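Local coordinates for protein Atg5 (PDB 3VQI) that takes part in cytoplasm-to-vacuole transport and in forming autophagic vesicles, and is required for selective autophagic degradation of the nucleus, at residues Met162-Pro167 / Met185-Lys190. Sequence-based numbering, arbitrary orientation.
Sequences MSLSIP and MAVRSK
L164 reaches from the loop before helix 166-178 to the last turn of helix 181-189 and the residue that follows it, where its two methyls meet V187 and the aliphatic part of K190. CD1 lies 3.4 Å from CG1 of V187, a buried residue, and CD2 is 3.7 Å from CB of the more exposed K190. The leucine has CG anti to its own carbonyl carbon (chi1 -66°), which directs the forked end at the helix between these two residues. V187 meets it with the branch that is anti to the backbone N, and CG1 also lies 4.0 Å from L164 CD2. The aliphatic part of K190 slants past the same methyl, with CD 4.0 Å from L164 CD2.

Polar bonds anchor each segment separately, and K190 NZ links them through D168. Beyond CG the K190 chain is fully extended, carrying NZ past the leucine to a salt bridge with D168 in the first turn of helix 166-178. S165 is the N-cap of that helix, its OG weakly accepting from the backbone N of D168. At the C-terminal end of helix 181-189, S189 OG folds back to M185 O at 2.9 Å, and S189 N reaches the same oxygen from the opposite face of its plane.

The side chain of R188 leaves the backbone away from the loop and touches W147 of helix 135-155. The contact thus joins the loop leading into helix 166-178 to the C-terminal end of helix 181-189, the next helix in the chain, within the Atg5 alpha-helical bundle region.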
ATOM      1  N   MET A 162       8.974   9.692  18.061  1.00 87.40           N
ATOM      2  CA  MET A 162       9.824  10.877  17.986  1.00 87.53           C
ATOM      3  C   MET A 162      11.077  10.624  18.822  1.00 87.12           C
ATOM      4  O   MET A 162      12.081  11.328  18.697  1.00 86.71           O
ATOM      5  CB  MET A 162       9.079  12.106  18.514  1.00 88.44           C
ATOM      6  CG  MET A 162       7.961  12.596  17.601  1.00 89.72           C
ATOM      7  SD  MET A 162       8.522  13.556  16.177  1.00 91.31           S
ATOM      8  CE  MET A 162       7.888  15.205  16.611  1.00 90.24           C
ATOM      9  N   SER A 163      11.007   9.597  19.664  1.00 86.76           N
ATOM     10  CA  SER A 163      12.115   9.221  20.537  1.00 86.44           C
ATOM     11  C   SER A 163      13.187   8.401  19.824  1.00 85.22           C
ATOM     12  O   SER A 163      14.330   8.344  20.279  1.00 84.36           O
ATOM     13  CB  SER A 163      11.594   8.425  21.738  1.00 86.67           C
ATOM     14  OG  SER A 163      10.695   9.202  22.510  1.00 88.01           O
ATOM     15  N   LEU A 164      12.814   7.764  18.716  1.00 83.93           N
ATOM     16  CA  LEU A 164      13.744   6.941  17.944  1.00 82.22           C
ATOM     17  C   LEU A 164      14.910   7.766  17.416  1.00 81.50           C
ATOM     18  O   LEU A 164      14.711   8.868  16.893  1.00 81.87           O
ATOM     19  CB  LEU A 164      13.025   6.276  16.766  1.00 80.62           C
ATOM     20  CG  LEU A 164      11.955   5.231  17.095  1.00 80.35           C
ATOM     21  CD1 LEU A 164      11.319   4.741  15.806  1.00 80.70           C
ATOM     22  CD2 LEU A 164      12.569   4.074  17.853  1.00 78.82           C
ATOM     23  N   SER A 165      16.124   7.233  17.565  1.00 79.36           N
ATOM     24  CA  SER A 165      17.324   7.909  17.085  1.00 77.40           C
ATOM     25  C   SER A 165      17.224   7.924  15.570  1.00 76.34           C
ATOM     26  O   SER A 165      16.529   7.092  14.988  1.00 75.47           O
ATOM     27  CB  SER A 165      18.582   7.151  17.520  1.00 77.46           C
ATOM     28  OG  SER A 165      18.577   5.814  17.046  1.00 76.38           O
ATOM     29  N   ILE A 166      17.906   8.861  14.923  1.00 75.48           N
ATOM     30  CA  ILE A 166      17.831   8.932  13.471  1.00 74.73           C
ATOM     31  C   ILE A 166      18.180   7.610  12.783  1.00 73.64           C
ATOM     32  O   ILE A 166      17.399   7.116  11.972  1.00 73.50           O
ATOM     33  CB  ILE A 166      18.709  10.082  12.912  1.00 74.66           C
ATOM     34  CG1 ILE A 166      17.995  11.422  13.140  1.00 73.87           C
ATOM     35  CG2 ILE A 166      18.986   9.869  11.430  1.00 74.89           C
ATOM     36  CD1 ILE A 166      18.696  12.621  12.517  1.00 73.53           C
ATOM     37  N   PRO A 167      19.341   7.008  13.109  1.00 72.81           N
ATOM     38  CA  PRO A 167      19.745   5.735  12.489  1.00 72.26           C
ATOM     39  C   PRO A 167      18.807   4.551  12.778  1.00 71.22           C
ATOM     40  O   PRO A 167      18.760   3.579  12.018  1.00 68.93           O
ATOM     41  CB  PRO A 167      21.154   5.518  13.046  1.00 72.21           C
ATOM     42  CG  PRO A 167      21.083   6.157  14.385  1.00 71.78           C
ATOM     43  CD  PRO A 167      20.342   7.443  14.097  1.00 72.05           C
ATOM     44  N   MET A 185      10.363  -5.449  12.536  1.00 59.29           N
ATOM     45  CA  MET A 185       9.644  -5.725  13.785  1.00 60.86           C
ATOM     46  C   MET A 185      10.352  -5.083  14.978  1.00 60.16           C
ATOM     47  O   MET A 185       9.714  -4.644  15.930  1.00 58.90           O
ATOM     48  CB  MET A 185       9.534  -7.238  14.029  1.00 60.91           C
ATOM     49  CG  MET A 185       8.737  -7.999  12.981  1.00 65.01           C
ATOM     50  SD  MET A 185       6.999  -7.492  12.897  1.00 68.84           S
ATOM     51  CE  MET A 185       6.272  -8.550  14.193  1.00 68.99           C
ATOM     52  N   ALA A 186      11.677  -5.030  14.907  1.00 61.60           N
ATOM     53  CA  ALA A 186      12.487  -4.463  15.976  1.00 62.64           C
ATOM     54  C   ALA A 186      12.040  -3.066  16.338  1.00 62.94           C
ATOM     55  O   ALA A 186      11.680  -2.807  17.487  1.00 63.93           O
ATOM     56  CB  ALA A 186      13.954  -4.447  15.569  1.00 63.12           C
ATOM     57  N   VAL A 187      12.063  -2.166  15.358  1.00 63.07           N
ATOM     58  CA  VAL A 187      11.663  -0.783  15.586  1.00 62.55           C
ATOM     59  C   VAL A 187      10.146  -0.643  15.759  1.00 63.76           C
ATOM     60  O   VAL A 187       9.675   0.235  16.483  1.00 61.86           O
ATOM     61  CB  VAL A 187      12.145   0.122  14.439  1.00 60.80           C
ATOM     62  CG1 VAL A 187      11.844   1.571  14.753  1.00 58.60           C
ATOM     63  CG2 VAL A 187      13.637  -0.074  14.229  1.00 58.79           C
ATOM     64  N   ARG A 188       9.380  -1.512  15.109  1.00 65.24           N
ATOM     65  CA  ARG A 188       7.928  -1.447  15.244  1.00 68.10           C
ATOM     66  C   ARG A 188       7.612  -1.561  16.737  1.00 70.11           C
ATOM     67  O   ARG A 188       6.723  -0.880  17.258  1.00 69.44           O
ATOM     68  CB  ARG A 188       7.260  -2.591  14.473  1.00 67.12           C
ATOM     69  CG  ARG A 188       5.742  -2.463  14.350  1.00 68.32           C
ATOM     70  CD  ARG A 188       5.119  -3.638  13.588  1.00 70.26           C
ATOM     71  NE  ARG A 188       4.370  -4.536  14.462  1.00 74.09           N
ATOM     72  CZ  ARG A 188       4.899  -5.239  15.466  1.00 77.59           C
ATOM     73  NH1 ARG A 188       6.199  -5.167  15.742  1.00 77.80           N
ATOM     74  NH2 ARG A 188       4.119  -6.014  16.211  1.00 78.40           N
ATOM     75  N   SER A 189       8.367  -2.422  17.417  1.00 72.75           N
ATOM     76  CA  SER A 189       8.204  -2.648  18.853  1.00 74.33           C
ATOM     77  C   SER A 189       8.517  -1.380  19.634  1.00 74.91           C
ATOM     78  O   SER A 189       7.767  -0.988  20.522  1.00 75.13           O
ATOM     79  CB  SER A 189       9.132  -3.771  19.325  1.00 74.10           C
ATOM     80  OG  SER A 189       8.811  -4.998  18.699  1.00 75.95           O
ATOM     81  N   LYS A 190       9.633  -0.741  19.302  1.00 76.31           N
ATOM     82  CA  LYS A 190      10.018   0.486  19.989  1.00 78.53           C
ATOM     83  C   LYS A 190       8.983   1.595  19.769  1.00 79.44           C
ATOM     84  O   LYS A 190       9.155   2.722  20.243  1.00 80.01           O
ATOM     85  CB  LYS A 190      11.403   0.953  19.514  1.00 78.71           C
ATOM     86  CG  LYS A 190      12.560   0.048  19.935  1.00 78.99           C
ATOM     87  CD  LYS A 190      13.912   0.671  19.584  1.00 80.16           C
ATOM     88  CE  LYS A 190      15.071  -0.242  19.960  1.00 79.87           C
ATOM     89  NZ  LYS A 190      16.395   0.330  19.577  1.00 80.69           N
TER